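Local coordinates for protein thermophilic dibenzothiophene desulfurization enzyme C (Paenibacillus sp. A11-2, PDB 5XDC) that probably oxidises dibenzothiophene to its sulfoxide and then its sulfone, using reduced FMN and molecular oxygen, as a tetrameric flavin monooxygenase, at residues L18-E23 with R50-L55; G182-A187 with Q233-F238; G265-A270 with A297-F302; L318-L323 with G335-Q340. All coordinates share one frame; numbering follows the deposited sequence.

Contact 1. Residues L18-E23 with R50-L55; sequences LDVATE and RRSGLL
In the helical N-terminal domain of the acyl-CoA dehydrogenase fold, V20 and A21 of helix 16-38 pack against S52 and L54, where the chain leaves helix 43-52 through G53 and turns into a short 3-10 segment. One methyl of V20 carries most of its side of the contact. CG1, turned anti to the backbone N (chi1 172°), lies 3.7 Å from S52 CB and 3.9 Å from L54 CD1, so it fits between the serine and the leucine. L54 runs past V20 in the opposite direction until its CD1 sits 3.8 Å from A21 CB and equally near the backbone N of A21. Alanine suits this place because its single methyl lets the leucine tip come close to the helix backbone. S52 turns only its CB to the valine; its OG is used locally. That oxygen accepts the backbone N-H of L54 at 3.1 Å, with a nearly straight N-H...O angle of 170°, and bonds to the carbonyl of I49 as well. G53, between them, has positive phi, where a CB would press on the preceding carbonyl O, and glycine avoids this. A17 and L24 of helix 16-38 also touch L54, lengthening the apolar strip, and A21 touches A76 of helix 70-83. The S52 OG to L54 N bond makes an ST turn at the exit from a helix in an all-helical domain.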
loop_
_atom_site.group_PDB
_atom_site.type_symbol
_atom_site.label_atom_id
_atom_site.label_comp_id
_atom_site.label_asym_id
_atom_site.label_seq_id
_atom_site.Cartn_x
_atom_site.Cartn_y
_atom_site.Cartn_z
ATOM N N LEU B 18 -20.110 -25.044 -17.266
ATOM C CA LEU B 18 -20.047 -24.013 -16.238
ATOM C C LEU B 18 -21.305 -23.997 -15.380
ATOM O O LEU B 18 -21.221 -23.735 -14.179
ATOM C CB LEU B 18 -19.809 -22.647 -16.882
ATOM C CG LEU B 18 -18.482 -22.523 -17.639
ATOM C CD1 LEU B 18 -18.395 -21.161 -18.301
ATOM C CD2 LEU B 18 -17.284 -22.747 -16.710
ATOM N N ASP B 19 -22.473 -24.288 -15.961
ATOM C CA ASP B 19 -23.676 -24.437 -15.146
ATOM C C ASP B 19 -23.532 -25.583 -14.148
ATOM O O ASP B 19 -23.958 -25.470 -12.996
ATOM C CB ASP B 19 -24.892 -24.684 -16.037
ATOM C CG ASP B 19 -25.249 -23.485 -16.897
ATOM O OD1 ASP B 19 -24.730 -22.383 -16.636
ATOM O OD2 ASP B 19 -26.071 -23.651 -17.823
ATOM N N VAL B 20 -22.965 -26.707 -14.585
ATOM C CA VAL B 20 -22.777 -27.837 -13.679
ATOM C C VAL B 20 -21.861 -27.445 -12.533
ATOM O O VAL B 20 -22.130 -27.762 -11.372
ATOM C CB VAL B 20 -22.231 -29.049 -14.448
ATOM C CG1 VAL B 20 -21.830 -30.179 -13.491
ATOM C CG2 VAL B 20 -23.295 -29.544 -15.431
ATOM N N ALA B 21 -20.769 -26.745 -12.839
ATOM C CA ALA B 21 -19.850 -26.312 -11.787
ATOM C C ALA B 21 -20.528 -25.339 -10.829
ATOM O O ALA B 21 -20.337 -25.416 -9.605
ATOM C CB ALA B 21 -18.604 -25.679 -12.411
ATOM N N THR B 22 -21.331 -24.419 -11.368
ATOM C CA THR B 22 -22.050 -23.466 -10.531
ATOM C C THR B 22 -22.989 -24.183 -9.574
ATOM O O THR B 22 -23.070 -23.828 -8.389
ATOM C CB THR B 22 -22.814 -22.471 -11.411
ATOM O OG1 THR B 22 -21.883 -21.631 -12.097
ATOM C CG2 THR B 22 -23.743 -21.586 -10.589
ATOM N N GLU B 23 -23.710 -25.195 -10.067
ATOM C CA GLU B 23 -24.610 -25.944 -9.198
ATOM C C GLU B 23 -23.833 -26.726 -8.149
ATOM O O GLU B 23 -24.233 -26.767 -6.982
ATOM C CB GLU B 23 -25.492 -26.883 -10.026
ATOM C CG GLU B 23 -26.511 -27.660 -9.196
ATOM C CD GLU B 23 -27.324 -26.777 -8.264
ATOM O OE1 GLU B 23 -27.256 -26.978 -7.028
ATOM O OE2 GLU B 23 -28.025 -25.877 -8.768
ATOM N N ARG B 50 -17.327 -36.489 -9.166
ATOM C CA ARG B 50 -17.225 -37.652 -10.038
ATOM C C ARG B 50 -18.485 -37.818 -10.884
ATOM O O ARG B 50 -18.402 -38.018 -12.100
ATOM C CB ARG B 50 -16.976 -38.910 -9.206
ATOM C CG ARG B 50 -15.554 -39.095 -8.717
ATOM C CD ARG B 50 -15.375 -40.492 -8.099
ATOM N NE ARG B 50 -13.986 -40.749 -7.721
ATOM C CZ ARG B 50 -13.451 -40.503 -6.515
ATOM N NH1 ARG B 50 -14.180 -39.982 -5.539
ATOM N NH2 ARG B 50 -12.173 -40.765 -6.291
ATOM N N ARG B 51 -19.660 -37.724 -10.252
ATOM C CA ARG B 51 -20.926 -37.914 -10.966
ATOM C C ARG B 51 -21.189 -36.809 -11.981
ATOM O O ARG B 51 -21.924 -37.031 -12.947
ATOM C CB ARG B 51 -22.092 -37.983 -9.975
ATOM C CG ARG B 51 -22.082 -39.200 -9.068
ATOM C CD ARG B 51 -23.379 -39.333 -8.281
ATOM N NE ARG B 51 -23.691 -38.171 -7.450
ATOM C CZ ARG B 51 -23.282 -38.005 -6.194
ATOM N NH1 ARG B 51 -22.511 -38.910 -5.609
ATOM N NH2 ARG B 51 -23.641 -36.919 -5.524
ATOM N N SER B 52 -20.577 -35.637 -11.797
ATOM C CA SER B 52 -20.862 -34.478 -12.634
ATOM C C SER B 52 -20.275 -34.604 -14.028
ATOM O O SER B 52 -20.737 -33.913 -14.946
ATOM C CB SER B 52 -20.307 -33.223 -11.968
ATOM O OG SER B 52 -18.914 -33.133 -12.193
ATOM N N GLY B 53 -19.264 -35.458 -14.212
ATOM C CA GLY B 53 -18.554 -35.548 -15.469
ATOM C C GLY B 53 -17.446 -34.529 -15.672
ATOM O O GLY B 53 -16.624 -34.707 -16.575
ATOM N N LEU B 54 -17.350 -33.492 -14.832
ATOM C CA LEU B 54 -16.397 -32.424 -15.101
ATOM C C LEU B 54 -14.934 -32.861 -14.987
ATOM O O LEU B 54 -14.062 -32.201 -15.563
ATOM C CB LEU B 54 -16.658 -31.233 -14.173
ATOM C CG LEU B 54 -18.017 -30.545 -14.322
ATOM C CD1 LEU B 54 -18.071 -29.321 -13.408
ATOM C CD2 LEU B 54 -18.306 -30.158 -15.765
ATOM N N LEU B 55 -14.626 -33.960 -14.294
ATOM C CA LEU B 55 -13.238 -34.417 -14.268
ATOM C C LEU B 55 -12.744 -34.783 -15.663
ATOM O O LEU B 55 -11.530 -34.832 -15.891
ATOM C CB LEU B 55 -13.070 -35.608 -13.319
ATOM C CG LEU B 55 -13.401 -35.353 -11.841
ATOM C CD1 LEU B 55 -13.559 -36.648 -11.023
ATOM C CD2 LEU B 55 -12.341 -34.466 -11.181
#

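Contact 2. Residues G182-A187 with Q233-F238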
loop_
_atom_site.group_PDB
_atom_site.type_symbol
_atom_site.label_atom_id
_atom_site.label_comp_id
_atom_site.label_asym_id
_atom_site.label_seq_id
_atom_site.Cartn_x
_atom_site.Cartn_y
_atom_site.Cartn_z
ATOM N N GLY B 182 19.813 -40.018 -9.993
ATOM C CA GLY B 182 19.339 -38.654 -9.877
ATOM C C GLY B 182 18.449 -38.180 -11.001
ATOM O O GLY B 182 18.219 -36.970 -11.118
ATOM N N ARG B 183 17.941 -39.084 -11.832
ATOM C CA ARG B 183 17.032 -38.728 -12.907
ATOM C C ARG B 183 15.599 -38.847 -12.414
ATOM O O ARG B 183 15.251 -39.803 -11.722
ATOM C CB ARG B 183 17.251 -39.638 -14.117
ATOM C CG ARG B 183 18.690 -39.647 -14.633
ATOM C CD ARG B 183 18.824 -40.505 -15.884
ATOM N NE ARG B 183 18.674 -41.929 -15.579
ATOM C CZ ARG B 183 18.335 -42.860 -16.466
ATOM N NH1 ARG B 183 18.100 -42.537 -17.729
ATOM N NH2 ARG B 183 18.218 -44.120 -16.083
ATOM N N ILE B 184 14.766 -37.882 -12.771
ATOM C CA ILE B 184 13.394 -37.892 -12.281
ATOM C C ILE B 184 12.565 -38.858 -13.108
ATOM O O ILE B 184 12.548 -38.783 -14.342
ATOM C CB ILE B 184 12.782 -36.485 -12.312
ATOM C CG1 ILE B 184 13.510 -35.571 -11.332
ATOM C CG2 ILE B 184 11.306 -36.572 -11.924
ATOM C CD1 ILE B 184 13.140 -34.099 -11.479
ATOM N N VAL B 185 11.867 -39.761 -12.442
ATOM C CA VAL B 185 10.875 -40.590 -13.106
ATOM C C VAL B 185 9.509 -40.222 -12.562
ATOM O O VAL B 185 9.342 -39.878 -11.383
ATOM C CB VAL B 185 11.123 -42.103 -12.941
ATOM C CG1 VAL B 185 12.390 -42.510 -13.668
ATOM C CG2 VAL B 185 11.183 -42.477 -11.484
ATOM N N ALA B 186 8.526 -40.297 -13.448
ATOM C CA ALA B 186 7.143 -40.007 -13.138
ATOM C C ALA B 186 6.299 -41.178 -13.598
ATOM O O ALA B 186 6.630 -41.844 -14.582
ATOM C CB ALA B 186 6.663 -38.709 -13.812
ATOM N N ALA B 187 5.206 -41.415 -12.889
ATOM C CA ALA B 187 4.322 -42.525 -13.218
ATOM C C ALA B 187 2.927 -42.218 -12.709
ATOM O O ALA B 187 2.730 -41.367 -11.834
ATOM C CB ALA B 187 4.827 -43.847 -12.625
ATOM N N GLN B 233 13.320 -37.174 -18.496
ATOM C CA GLN B 233 12.715 -36.479 -19.628
ATOM C C GLN B 233 12.073 -35.164 -19.209
ATOM O O GLN B 233 12.069 -34.203 -19.987
ATOM C CB GLN B 233 11.668 -37.354 -20.312
ATOM C CG GLN B 233 11.102 -36.727 -21.594
ATOM C CD GLN B 233 10.099 -37.623 -22.289
ATOM O OE1 GLN B 233 10.151 -38.844 -22.159
ATOM N NE2 GLN B 233 9.165 -37.017 -23.017
ATOM N N VAL B 234 11.526 -35.092 -17.998
ATOM C CA VAL B 234 10.912 -33.837 -17.579
ATOM C C VAL B 234 11.983 -32.764 -17.415
ATOM O O VAL B 234 11.775 -31.596 -17.765
ATOM C CB VAL B 234 10.090 -34.049 -16.295
ATOM C CG1 VAL B 234 10.965 -34.528 -15.141
ATOM C CG2 VAL B 234 9.353 -32.779 -15.923
ATOM N N THR B 235 13.146 -33.144 -16.887
ATOM C CA THR B 235 14.256 -32.203 -16.781
ATOM C C THR B 235 14.703 -31.740 -18.162
ATOM O O THR B 235 14.979 -30.554 -18.369
ATOM C CB THR B 235 15.408 -32.861 -16.022
ATOM O OG1 THR B 235 14.956 -33.282 -14.731
ATOM C CG2 THR B 235 16.565 -31.900 -15.841
ATOM N N ASP B 236 14.769 -32.662 -19.128
ATOM C CA ASP B 236 15.136 -32.279 -20.484
ATOM C C ASP B 236 14.105 -31.336 -21.094
ATOM O O ASP B 236 14.465 -30.373 -21.781
ATOM C CB ASP B 236 15.289 -33.527 -21.351
ATOM C CG ASP B 236 16.414 -34.432 -20.884
ATOM O OD1 ASP B 236 17.321 -33.953 -20.176
ATOM O OD2 ASP B 236 16.384 -35.630 -21.231
ATOM N N ALA B 237 12.818 -31.604 -20.870
ATOM C CA ALA B 237 11.777 -30.731 -21.409
ATOM C C ALA B 237 11.864 -29.345 -20.789
ATOM O O ALA B 237 11.704 -28.337 -21.485
ATOM C CB ALA B 237 10.395 -31.336 -21.164
ATOM N N PHE B 238 12.125 -29.272 -19.482
ATOM C CA PHE B 238 12.322 -27.975 -18.837
ATOM C C PHE B 238 13.487 -27.226 -19.475
ATOM O O PHE B 238 13.371 -26.044 -19.818
ATOM C CB PHE B 238 12.589 -28.152 -17.337
ATOM C CG PHE B 238 11.368 -28.452 -16.505
ATOM C CD1 PHE B 238 10.088 -28.142 -16.941
ATOM C CD2 PHE B 238 11.513 -29.027 -15.251
ATOM C CE1 PHE B 238 8.988 -28.403 -16.146
ATOM C CE2 PHE B 238 10.405 -29.299 -14.470
ATOM C CZ PHE B 238 9.148 -28.987 -14.926
HETATM O O HOH W 1 10.966 -37.841 -16.546
HETATM O O HOH W 2 16.079 -35.583 -13.982
#
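The ring of F238 receives V234 CG2 on one face, 3.8 Å above the plane and displaced toward the rim, while F412 meets F238 edge-to-face. V234 thus serves two neighbours: CG2 lies on the phenylalanine one turn along its own helix, and CG1 crosses to strand 184-190. Chi1 of 61° sets CG1 between the backbone N and the carbonyl carbon, from where it reaches I184 CG2 at 3.8 Å. The isoleucine, branched at CB, makes a second approach with its longer arm, whose CD1 comes 3.8 Å from T235 OG1, the two side chains crossing at about a right angle. Two waters link the segments beside this apolar touch. The first, backbone to backbone, lies 2.9 Å from I184 O, to which it probably donates, and accepts from V234 N at 3.2 Å. The other accepts from I184 N at 2.9 Å and is hydrogen-bonded to T235 OG1 at 2.7 Å, a good use of an exposed threonine. Strand 184-190 belongs to the beta-sheet of the acyl-CoA dehydrogenase middle domain, against which helix 233-240 packs. Y100 of helix 85-104 touches both A186 and V234, so strand, short helix and helix 85-104 meet at one place.

Contact 3. Residues G265-A270 with A297-F302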
loop_
_atom_site.group_PDB
_atom_site.type_symbol
_atom_site.label_atom_id
_atom_site.label_comp_id
_atom_site.label_asym_id
_atom_site.label_seq_id
_atom_site.Cartn_x
_atom_site.Cartn_y
_atom_site.Cartn_z
ATOM N N GLY B 265 -15.447 -15.095 -3.685
ATOM C CA GLY B 265 -16.318 -15.635 -2.653
ATOM C C GLY B 265 -16.297 -14.806 -1.383
ATOM O O GLY B 265 -17.339 -14.568 -0.765
ATOM N N ALA B 266 -15.108 -14.365 -0.976
ATOM C CA ALA B 266 -14.976 -13.527 0.209
ATOM C C ALA B 266 -15.721 -12.208 0.031
ATOM O O ALA B 266 -16.424 -11.746 0.937
ATOM C CB ALA B 266 -13.498 -13.273 0.487
ATOM N N LEU B 267 -15.551 -11.569 -1.117
ATOM C CA LEU B 267 -16.184 -10.273 -1.327
ATOM C C LEU B 267 -17.706 -10.397 -1.312
ATOM O O LEU B 267 -18.395 -9.571 -0.705
ATOM C CB LEU B 267 -15.687 -9.664 -2.638
ATOM C CG LEU B 267 -15.753 -8.153 -2.849
ATOM C CD1 LEU B 267 -15.096 -7.379 -1.744
ATOM C CD2 LEU B 267 -15.097 -7.814 -4.197
ATOM N N GLU B 268 -18.249 -11.419 -1.983
ATOM C CA GLU B 268 -19.696 -11.626 -1.989
ATOM C C GLU B 268 -20.214 -11.965 -0.597
ATOM O O GLU B 268 -21.258 -11.452 -0.179
ATOM C CB GLU B 268 -20.078 -12.731 -2.971
ATOM C CG GLU B 268 -19.885 -12.381 -4.429
ATOM C CD GLU B 268 -20.928 -11.404 -4.952
ATOM O OE1 GLU B 268 -21.723 -10.861 -4.148
ATOM O OE2 GLU B 268 -20.951 -11.184 -6.179
ATOM N N GLU B 269 -19.500 -12.817 0.140
ATOM C CA GLU B 269 -19.949 -13.164 1.486
ATOM C C GLU B 269 -19.929 -11.946 2.396
ATOM O O GLU B 269 -20.835 -11.753 3.214
ATOM C CB GLU B 269 -19.074 -14.283 2.066
ATOM C CG GLU B 269 -19.352 -14.665 3.514
ATOM C CD GLU B 269 -20.589 -15.533 3.681
ATOM O OE1 GLU B 269 -20.874 -15.922 4.837
ATOM O OE2 GLU B 269 -21.279 -15.815 2.673
ATOM N N ALA B 270 -18.887 -11.123 2.287
ATOM C CA ALA B 270 -18.834 -9.894 3.061
ATOM C C ALA B 270 -20.011 -8.991 2.704
ATOM O O ALA B 270 -20.698 -8.472 3.590
ATOM C CB ALA B 270 -17.505 -9.188 2.822
ATOM N N ALA B 297 -16.031 2.555 -0.044
ATOM C CA ALA B 297 -14.699 2.638 -0.630
ATOM C C ALA B 297 -13.965 1.305 -0.544
ATOM O O ALA B 297 -13.233 0.927 -1.468
ATOM C CB ALA B 297 -13.901 3.742 0.059
ATOM N N ILE B 298 -14.146 0.573 0.551
ATOM C CA ILE B 298 -13.501 -0.731 0.672
ATOM C C ILE B 298 -14.055 -1.682 -0.372
ATOM O O ILE B 298 -13.296 -2.337 -1.101
ATOM C CB ILE B 298 -13.667 -1.289 2.096
ATOM C CG1 ILE B 298 -12.794 -0.502 3.064
ATOM C CG2 ILE B 298 -13.310 -2.789 2.141
ATOM C CD1 ILE B 298 -13.096 -0.780 4.518
ATOM N N TYR B 299 -15.385 -1.771 -0.478
ATOM C CA TYR B 299 -15.969 -2.643 -1.492
ATOM C C TYR B 299 -15.555 -2.216 -2.894
ATOM O O TYR B 299 -15.258 -3.062 -3.743
ATOM C CB TYR B 299 -17.491 -2.683 -1.367
ATOM C CG TYR B 299 -17.925 -3.598 -0.240
ATOM C CD1 TYR B 299 -17.848 -4.981 -0.379
ATOM C CD2 TYR B 299 -18.407 -3.092 0.958
ATOM C CE1 TYR B 299 -18.220 -5.823 0.642
ATOM C CE2 TYR B 299 -18.774 -3.935 1.982
ATOM C CZ TYR B 299 -18.685 -5.297 1.808
ATOM O OH TYR B 299 -19.051 -6.153 2.822
ATOM N N GLY B 300 -15.505 -0.910 -3.146
ATOM C CA GLY B 300 -15.170 -0.440 -4.480
ATOM C C GLY B 300 -13.734 -0.742 -4.855
ATOM O O GLY B 300 -13.458 -1.201 -5.967
ATOM N N GLU B 301 -12.801 -0.487 -3.936
ATOM C CA GLU B 301 -11.392 -0.745 -4.225
ATOM C C GLU B 301 -11.172 -2.207 -4.579
ATOM O O GLU B 301 -10.525 -2.529 -5.584
ATOM C CB GLU B 301 -10.526 -0.359 -3.027
ATOM N N PHE B 302 -11.704 -3.111 -3.759
ATOM C CA PHE B 302 -11.451 -4.527 -3.973
ATOM C C PHE B 302 -12.259 -5.088 -5.139
ATOM O O PHE B 302 -11.733 -5.901 -5.908
ATOM C CB PHE B 302 -11.721 -5.304 -2.692
ATOM C CG PHE B 302 -10.692 -5.066 -1.635
ATOM C CD1 PHE B 302 -9.359 -5.228 -1.919
ATOM C CD2 PHE B 302 -11.058 -4.662 -0.358
ATOM C CE1 PHE B 302 -8.402 -5.012 -0.958
ATOM C CE2 PHE B 302 -10.097 -4.448 0.604
ATOM C CZ PHE B 302 -8.775 -4.608 0.301
#
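From its CB, the side chain of Y299 reaches across to helix 247-276 and meets something different at almost every step. Its CD1 lies 3.9 Å from L267 CD1, which approaches the ring obliquely as the two side chains slide past each other in opposite directions. One atom further, CE1 is 4.1 Å from A270 CB. The tip then meets the A270 carbonyl: A270 C sits at the ring edge, near the plane, and Y299 OH is 2.9 Å from A270 O. The hydroxyl is hydrogen-bonded to S274 OG, one turn further along the same helix, which gives the buried polar tip a partner. A270 is small enough to let the phenol come so near the helix backbone, with CB 3.4 Å from OH. L267, its CG anti to the backbone N (chi1 -157°), places L267 CD1 between the tyrosine ring and F302, 4.1 Å from F302 CB, and CD2 against the F302 backbone. Replacing Y299 with an alanine would probably open a gap beside L267 and A270 and deprive S274 OG of its hydroxyl partner. The helices run antiparallel at 157°, their local axes 11.4 Å apart. L355, L359, A362 and M363 of helix 331-363 pack beside them, while F402 and L403 of a second subunit touch L267 and Y299, bringing this helix pair to the tetramer interface.

Contact 4. Residues L318-L323 with G335-Q340; sequences LRVQEL and GQLMVQ. With SO4 (sulfate ion), chain K.
R319 and L337 both set CG anti to the backbone N (chi1 -177° and 176°), which sends the leucine across to helix 293-324 and brings R319 CG to the leucine, the two side chains crossing at a slant. The arginine chain then bends at chi2 (55°), so CG stays by the leucine while the guanidinium turns away toward the sulfate. The touching atom is R319 CG, 3.9 Å from L337 CD1. The two methyls of L337 divide the rest of the work: CD1 meets V320 CG2 at 4.0 Å, and CD2 lies 4.1 Å from L323 CD1. V320 stands at about a right angle to the leucine, whereas L323 runs past it the opposite way. A forked leucine suits this place because each branch finds an aliphatic partner. L323 has a second task, for its CD2 lies 3.7 Å above the centre of the R319 guanidinium and covers one face of it. The edge of that group holds a sulfate, probably from the crystallisation liquor, through two nearly straight bonds: NH1 to O2 at 2.9 Å and NH2 to O4 at 3.0 Å. R326 and Q333 bind the same ion. With a leucine in place of R319, the sulfate would probably lose these two bonds and the positive charge that faces it. The helices pack antiparallel, their local axes 10.8 Å apart; W70 and Y74 of helix 70-83 and I250 and L253 of helix 247-276 close over V320, and P249 touches L337, so this pair of the C-terminal helical bundle packs through V320 on a helix of the N-terminal domain.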
loop_
_atom_site.group_PDB
_atom_site.type_symbol
_atom_site.label_atom_id
_atom_site.label_comp_id
_atom_site.label_asym_id
_atom_site.label_seq_id
_atom_site.Cartn_x
_atom_site.Cartn_y
_atom_site.Cartn_z
ATOM N N LEU B 318 -6.897 -18.105 -22.448
ATOM C CA LEU B 318 -7.010 -18.328 -23.889
ATOM C C LEU B 318 -5.661 -18.679 -24.506
ATOM O O LEU B 318 -5.579 -19.521 -25.411
ATOM C CB LEU B 318 -7.606 -17.086 -24.553
ATOM C CG LEU B 318 -9.089 -16.850 -24.288
ATOM C CD1 LEU B 318 -9.483 -15.452 -24.747
ATOM C CD2 LEU B 318 -9.925 -17.904 -24.983
ATOM N N ARG B 319 -4.589 -18.065 -24.016
ATOM C CA ARG B 319 -3.264 -18.367 -24.533
ATOM C C ARG B 319 -2.810 -19.764 -24.118
ATOM O O ARG B 319 -2.167 -20.470 -24.901
ATOM C CB ARG B 319 -2.275 -17.307 -24.056
ATOM C CG ARG B 319 -0.883 -17.481 -24.590
ATOM C CD ARG B 319 -0.848 -17.538 -26.127
ATOM N NE ARG B 319 0.527 -17.514 -26.602
ATOM C CZ ARG B 319 0.886 -17.583 -27.880
ATOM N NH1 ARG B 319 -0.031 -17.682 -28.822
ATOM N NH2 ARG B 319 2.167 -17.547 -28.211
ATOM N N VAL B 320 -3.124 -20.182 -22.892
ATOM C CA VAL B 320 -2.857 -21.568 -22.500
ATOM C C VAL B 320 -3.477 -22.524 -23.517
ATOM O O VAL B 320 -2.841 -23.488 -23.966
ATOM C CB VAL B 320 -3.396 -21.846 -21.087
ATOM C CG1 VAL B 320 -3.393 -23.353 -20.807
ATOM C CG2 VAL B 320 -2.584 -21.086 -20.040
ATOM N N GLN B 321 -4.745 -22.291 -23.854
ATOM C CA GLN B 321 -5.442 -23.180 -24.781
ATOM C C GLN B 321 -4.765 -23.176 -26.144
ATOM O O GLN B 321 -4.588 -24.237 -26.761
ATOM C CB GLN B 321 -6.908 -22.778 -24.902
ATOM C CG GLN B 321 -7.724 -23.671 -25.836
ATOM C CD GLN B 321 -7.820 -25.098 -25.327
ATOM O OE1 GLN B 321 -7.777 -25.343 -24.120
ATOM N NE2 GLN B 321 -7.954 -26.048 -26.242
ATOM N N GLU B 322 -4.366 -21.997 -26.628
ATOM C CA GLU B 322 -3.721 -21.926 -27.941
ATOM C C GLU B 322 -2.461 -22.784 -27.976
ATOM O O GLU B 322 -2.251 -23.567 -28.912
ATOM C CB GLU B 322 -3.402 -20.469 -28.300
ATOM C CG GLU B 322 -2.663 -20.306 -29.634
ATOM C CD GLU B 322 -3.571 -20.445 -30.844
ATOM O OE1 GLU B 322 -4.752 -20.816 -30.667
ATOM O OE2 GLU B 322 -3.098 -20.183 -31.975
ATOM N N LEU B 323 -1.607 -22.663 -26.959
ATOM C CA LEU B 323 -0.360 -23.416 -26.974
ATOM C C LEU B 323 -0.576 -24.891 -26.656
ATOM O O LEU B 323 0.200 -25.735 -27.114
ATOM C CB LEU B 323 0.641 -22.798 -26.001
ATOM C CG LEU B 323 1.091 -21.367 -26.338
ATOM C CD1 LEU B 323 2.127 -20.916 -25.366
ATOM C CD2 LEU B 323 1.628 -21.254 -27.769
ATOM N N GLY B 335 8.033 -19.134 -22.454
ATOM C CA GLY B 335 8.516 -18.123 -21.528
ATOM C C GLY B 335 7.586 -16.934 -21.423
ATOM O O GLY B 335 7.289 -16.463 -20.319
ATOM N N GLN B 336 7.099 -16.438 -22.560
ATOM C CA GLN B 336 6.111 -15.363 -22.533
ATOM C C GLN B 336 4.865 -15.789 -21.778
ATOM O O GLN B 336 4.306 -15.014 -20.997
ATOM C CB GLN B 336 5.730 -14.940 -23.947
ATOM C CG GLN B 336 6.840 -14.227 -24.681
ATOM C CD GLN B 336 6.461 -13.904 -26.110
ATOM O OE1 GLN B 336 5.301 -14.052 -26.503
ATOM N NE2 GLN B 336 7.437 -13.463 -26.898
ATOM N N LEU B 337 4.411 -17.025 -21.990
ATOM C CA LEU B 337 3.239 -17.483 -21.264
ATOM C C LEU B 337 3.515 -17.519 -19.769
ATOM O O LEU B 337 2.687 -17.067 -18.970
ATOM C CB LEU B 337 2.808 -18.856 -21.762
ATOM C CG LEU B 337 1.638 -19.429 -20.966
ATOM C CD1 LEU B 337 0.364 -18.612 -21.049
ATOM C CD2 LEU B 337 1.367 -20.877 -21.382
ATOM N N MET B 338 4.674 -18.042 -19.371
ATOM C CA MET B 338 4.992 -18.123 -17.948
ATOM C C MET B 338 5.057 -16.734 -17.319
ATOM O O MET B 338 4.616 -16.538 -16.185
ATOM C CB MET B 338 6.306 -18.868 -17.740
ATOM C CG MET B 338 6.642 -19.117 -16.267
ATOM S SD MET B 338 5.513 -20.261 -15.443
ATOM C CE MET B 338 4.811 -19.192 -14.170
ATOM N N VAL B 339 5.603 -15.755 -18.041
ATOM C CA VAL B 339 5.620 -14.388 -17.518
ATOM C C VAL B 339 4.196 -13.872 -17.334
ATOM O O VAL B 339 3.878 -13.236 -16.323
ATOM C CB VAL B 339 6.456 -13.480 -18.442
ATOM C CG1 VAL B 339 6.306 -12.012 -18.060
ATOM C CG2 VAL B 339 7.905 -13.878 -18.377
ATOM N N GLN B 340 3.319 -14.112 -18.314
ATOM C CA GLN B 340 1.940 -13.646 -18.198
ATOM C C GLN B 340 1.220 -14.328 -17.037
ATOM O O GLN B 340 0.430 -13.691 -16.334
ATOM C CB GLN B 340 1.176 -13.886 -19.499
ATOM C CG GLN B 340 1.561 -12.970 -20.671
ATOM C CD GLN B 340 1.227 -11.485 -20.453
ATOM O OE1 GLN B 340 0.095 -11.116 -20.098
ATOM N NE2 GLN B 340 2.215 -10.626 -20.684
HETATM S S SO4 K . 2.302 -17.554 -32.067
HETATM O O1 SO4 K . 2.283 -16.338 -32.880
HETATM O O2 SO4 K . 0.960 -17.796 -31.538
HETATM O O3 SO4 K . 2.701 -18.694 -32.897
HETATM O O4 SO4 K . 3.295 -17.372 -31.011
#

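Along the chain the four contacts follow in series, from the N-terminal helical domain (contact 1) through the strand-rich middle region (contact 2) to the C-terminal helical domain (contacts 3 and 4). Contacts 3 and 4 share helix 293-324, whose two ends they engage, with centres 29 Å apart; its partner is helix 247-276 in the first and helix 331-363 in the second. Contacts 2 and 3 are the most widely separated, their centres 43 Å apart on opposite sides of the chain's centre, whereas contacts 2 and 4 are 22 Å apart. None touches another; together they sample all three parts of the acyl-CoA dehydrogenase-like fold, residues from several of which form the FMN site.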